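Local coordinates for probable zinc protease (Pseudomonas aeruginosa, PDB 4NNZ), which probably acts as a zinc-dependent metallopeptidase of the M16 family, as one subunit of a heterodimeric protease, at residues 272-277 with 346-351; 280-285 with 336-341. All blocks are in the same frame, centred on the assembly; numbering follows the deposited sequence.

Contact 1: 272-277 with 346-351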
# COMPACT_ATOMS: atom_id res chain seq x y z
N GLY A 272 10.56 -2.45 -25.76
CA GLY A 272 11.54 -1.64 -25.11
C GLY A 272 12.80 -1.53 -25.90
O GLY A 272 13.38 -0.50 -25.98
N ALA A 273 13.21 -2.62 -26.48
CA ALA A 273 14.39 -2.67 -27.30
C ALA A 273 14.25 -1.82 -28.54
O ALA A 273 15.18 -1.20 -28.96
CB ALA A 273 14.73 -4.10 -27.63
N LEU A 274 13.08 -1.82 -29.12
CA LEU A 274 12.80 -0.99 -30.25
C LEU A 274 12.89 0.48 -29.93
O LEU A 274 13.23 1.27 -30.75
CB LEU A 274 11.41 -1.27 -30.78
CG LEU A 274 11.17 -2.50 -31.62
CD1 LEU A 274 9.70 -2.80 -31.58
CD2 LEU A 274 11.64 -2.33 -33.05
N LEU A 275 12.40 0.86 -28.78
CA LEU A 275 12.48 2.22 -28.34
C LEU A 275 13.83 2.76 -27.86
O LEU A 275 14.24 3.84 -28.23
CB LEU A 275 11.38 2.48 -27.32
CG LEU A 275 9.98 2.29 -27.86
CD1 LEU A 275 8.99 2.13 -26.75
CD2 LEU A 275 9.57 3.45 -28.72
N ASP A 276 14.48 2.00 -26.98
CA ASP A 276 15.62 2.44 -26.22
C ASP A 276 16.95 1.81 -26.57
O ASP A 276 17.97 2.36 -26.26
CB ASP A 276 15.34 2.22 -24.73
CG ASP A 276 16.54 2.46 -23.83
OD1 ASP A 276 17.27 3.42 -24.04
OD2 ASP A 276 16.75 1.67 -22.91
N GLY A 277 16.99 0.65 -27.17
CA GLY A 277 18.31 0.08 -27.29
C GLY A 277 19.05 0.40 -28.55
O GLY A 277 18.79 -0.20 -29.56
N ALA A 346 9.94 -6.59 -39.76
CA ALA A 346 10.76 -7.64 -39.25
C ALA A 346 12.19 -7.26 -39.49
O ALA A 346 13.06 -7.76 -38.82
CB ALA A 346 10.42 -8.94 -39.92
N ALA A 347 12.43 -6.40 -40.44
CA ALA A 347 13.76 -5.91 -40.61
C ALA A 347 14.14 -5.16 -39.39
O ALA A 347 15.24 -5.29 -38.93
CB ALA A 347 13.84 -5.03 -41.82
N GLU A 348 13.26 -4.31 -38.89
CA GLU A 348 13.53 -3.64 -37.63
C GLU A 348 13.56 -4.57 -36.44
O GLU A 348 14.39 -4.43 -35.60
CB GLU A 348 12.53 -2.53 -37.37
CG GLU A 348 12.96 -1.54 -36.30
CD GLU A 348 11.98 -0.40 -36.12
OE1 GLU A 348 10.78 -0.66 -36.21
OE2 GLU A 348 12.40 0.75 -35.90
N ILE A 349 12.61 -5.48 -36.35
CA ILE A 349 12.51 -6.34 -35.20
C ILE A 349 13.69 -7.25 -35.06
O ILE A 349 14.13 -7.51 -33.97
CB ILE A 349 11.26 -7.21 -35.25
CG1 ILE A 349 10.04 -6.34 -35.20
CG2 ILE A 349 11.19 -8.17 -34.08
CD1 ILE A 349 8.75 -7.11 -35.11
N GLU A 350 14.12 -7.81 -36.17
CA GLU A 350 15.22 -8.73 -36.11
C GLU A 350 16.50 -8.10 -35.67
O GLU A 350 17.22 -8.69 -34.92
CB GLU A 350 15.40 -9.41 -37.44
CG GLU A 350 14.82 -10.79 -37.45
CD GLU A 350 15.59 -11.76 -36.60
OE1 GLU A 350 16.83 -11.72 -36.64
OE2 GLU A 350 14.96 -12.56 -35.90
N ARG A 351 16.78 -6.90 -36.15
CA ARG A 351 18.00 -6.24 -35.76
C ARG A 351 17.94 -6.03 -34.29
O ARG A 351 18.91 -6.20 -33.59
CB ARG A 351 18.11 -4.89 -36.45
CG ARG A 351 19.07 -3.91 -35.83
CD ARG A 351 18.88 -2.52 -36.39
NE ARG A 351 17.81 -1.81 -35.71
CZ ARG A 351 17.98 -0.80 -34.87
NH1 ARG A 351 18.78 -0.92 -33.82
NH2 ARG A 351 17.36 0.34 -35.08
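Leu274 and Glu348 meet where the C-terminal turn of helix 262-276 approaches the first turns of helix 346-364. The backbones come closest at Leu274 and Ile349, whose CA atoms lie 7.3 Å apart, and no hydrogen bond joins the two segments, so side chains bridge the gap. After Asp276 the first helix ends, and Gly277 is the first residue to leave helical backbone angles.

Most of the contact is one methyl group laid against one acidic side chain. The CD2 branch of Leu274 sits 3.6 Å from CG of Glu348. The same methyl, Leu274 CD2, also touches the carboxylate end, 3.6 Å from Glu348 CD and 3.7 Å from Glu348 OE1. The glutamate can offer this length because its CG stands anti to the backbone N (chi1 -163°) and the chain stays extended through CD (chi2 177°), carrying it away from its own helix. The leucine crosses that rod at a slant. Its own CB does not aim at the other helix; the branch at CG brings CD2 across.

Farther along the helix, Arg351 brings its guanidinium near the carbonyl of Gly277, with NH1 4.3 Å from Gly277 O. That spacing makes this proximity, not a bond. Ile402 of helix 399-409 touches both Leu274 and Ile349, so a third helix joins the packing.

The example illustrates how an acidic side chain can serve two environments at once. Leu274 CD2 packs along CG of Glu348 and onto the carboxylate on its OE1 side, while OE2 forms a salt bridge with Arg282. Fixing the carboxylate in this way would also tend to hold the side chain against Leu274, and the nearby positive charge would be expected to favour the ionised form of the glutamate.

Contact 2: 280-285 with 336-341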
# COMPACT_ATOMS: atom_id res chain seq x y z
N SER A 280 20.10 3.60 -33.48
CA SER A 280 19.09 3.58 -34.50
C SER A 280 17.73 3.26 -33.94
O SER A 280 16.75 3.26 -34.66
CB SER A 280 19.47 2.58 -35.55
OG SER A 280 19.94 1.42 -34.96
N ALA A 281 17.68 3.03 -32.64
CA ALA A 281 16.44 2.81 -31.95
C ALA A 281 15.62 4.07 -32.03
O ALA A 281 16.14 5.13 -32.23
CB ALA A 281 16.70 2.44 -30.52
N ARG A 282 14.32 3.92 -31.88
CA ARG A 282 13.38 4.96 -32.22
C ARG A 282 13.50 6.25 -31.46
O ARG A 282 13.45 7.30 -32.04
CB ARG A 282 11.98 4.45 -32.02
CG ARG A 282 11.34 3.95 -33.27
CD ARG A 282 11.14 2.46 -33.26
NE ARG A 282 9.79 2.18 -33.67
CZ ARG A 282 9.42 2.05 -34.93
NH1 ARG A 282 10.31 2.13 -35.88
NH2 ARG A 282 8.17 1.80 -35.22
N LEU A 283 13.65 6.17 -30.16
CA LEU A 283 13.70 7.36 -29.39
C LEU A 283 14.90 8.19 -29.74
O LEU A 283 14.81 9.39 -29.80
CB LEU A 283 13.70 7.04 -27.92
CG LEU A 283 12.41 6.49 -27.36
CD1 LEU A 283 12.59 6.19 -25.89
CD2 LEU A 283 11.32 7.48 -27.58
N ALA A 284 16.04 7.56 -29.93
CA ALA A 284 17.21 8.32 -30.27
C ALA A 284 17.15 8.99 -31.62
O ALA A 284 17.42 10.15 -31.74
CB ALA A 284 18.43 7.42 -30.20
N SER A 285 16.83 8.22 -32.63
CA SER A 285 16.77 8.77 -33.95
C SER A 285 15.69 9.79 -34.08
O SER A 285 15.90 10.85 -34.60
CB SER A 285 16.45 7.66 -34.89
OG SER A 285 16.08 6.56 -34.15
N LEU A 336 4.67 6.19 -29.22
CA LEU A 336 3.83 5.10 -28.81
C LEU A 336 2.67 4.88 -29.75
O LEU A 336 2.33 3.77 -30.01
CB LEU A 336 3.33 5.28 -27.40
CG LEU A 336 4.42 5.36 -26.34
CD1 LEU A 336 3.92 5.91 -25.04
CD2 LEU A 336 5.06 4.02 -26.13
N ASP A 337 2.07 5.93 -30.26
CA ASP A 337 1.01 5.81 -31.24
C ASP A 337 1.46 5.15 -32.53
O ASP A 337 0.76 4.38 -33.12
CB ASP A 337 0.36 7.15 -31.52
CG ASP A 337 -0.71 7.48 -30.54
OD1 ASP A 337 -1.36 6.56 -30.05
OD2 ASP A 337 -0.90 8.66 -30.24
N ASP A 338 2.67 5.45 -32.93
CA ASP A 338 3.17 4.94 -34.16
C ASP A 338 3.17 3.44 -34.10
O ASP A 338 2.87 2.80 -35.07
CB ASP A 338 4.57 5.46 -34.39
CG ASP A 338 5.20 4.90 -35.63
OD1 ASP A 338 5.27 3.68 -35.79
OD2 ASP A 338 5.68 5.68 -36.46
N LEU A 339 3.54 2.89 -32.97
CA LEU A 339 3.53 1.47 -32.83
C LEU A 339 2.15 0.91 -32.94
O LEU A 339 1.99 -0.17 -33.43
CB LEU A 339 4.13 1.07 -31.51
CG LEU A 339 5.59 1.40 -31.37
CD1 LEU A 339 5.99 1.31 -29.92
CD2 LEU A 339 6.41 0.49 -32.22
N LYS A 340 1.18 1.60 -32.39
CA LYS A 340 -0.18 1.14 -32.49
C LYS A 340 -0.68 1.17 -33.89
O LYS A 340 -1.37 0.28 -34.30
CB LYS A 340 -1.09 2.00 -31.63
CG LYS A 340 -0.86 1.85 -30.16
CD LYS A 340 -1.41 3.05 -29.43
CE LYS A 340 -1.73 2.70 -28.01
NZ LYS A 340 -3.05 3.21 -27.64
N GLN A 341 -0.42 2.27 -34.57
CA GLN A 341 -0.77 2.44 -35.97
C GLN A 341 -0.02 1.58 -36.95
O GLN A 341 -0.59 1.08 -37.88
CB GLN A 341 -0.61 3.88 -36.40
CG GLN A 341 -1.85 4.72 -36.27
CD GLN A 341 -1.53 6.20 -36.22
OE1 GLN A 341 -0.46 6.57 -35.78
NE2 GLN A 341 -2.43 7.03 -36.69
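Within the second half of this M16-type subunit, Arg282, in the first turn of helix 282-288, reaches across to Asp338 and Leu339 near the end of helix 325-341. The backbones stand well apart, the nearest CA atoms being those of Arg282 and Leu336 at 10.1 Å, and the arginine spans the interval. Its chain is bent at chi2 (112°) and chi3 (132°), which carries NH2 to the far helix.

There NH2 of Arg282 forms a long salt bridge of 3.5 Å with OD1 of Asp338. Guanidinium and carboxylate planes are turned 78° against each other, so this is no flat, two-pronged pairing. The CD2 methyl of Leu339 lies at the guanidinium edge, near its plane, 3.7 Å from Arg282 NH2. The principal partners lie outside this pair: Arg282 NH1 bridges to Glu348, and Asp338 OD2 to Arg286. The two arginines also come close, which the neighbouring acids probably offset.

Around this cluster, Leu339 also packs on Ile271 of helix 262-276 and Ala406 of helix 399-409. Leu283 packs on Leu275, and backbone hydrogen bonds from Leu274 and Leu275 also tie helix 282-288 to helix 262-276.

Followed from the N terminus, the chain runs through helix 262-276, turns into helix 282-288, forms the antiparallel strands 294-301 and 309-317 at one side of the five-stranded sheet, and returns through helices 325-341 and 346-364. Contact 2 closes the inner loop of 50 residues, and contact 1 closes the larger loop of 68 around it, so the two are nested. Two consecutive helices on the way out thus face two on the way back; the two contacts pair outer with outer and inner with inner, while further contacts cross between the pairs. The contact centres lie about 9 Å apart, and the two contacts share a charged pair.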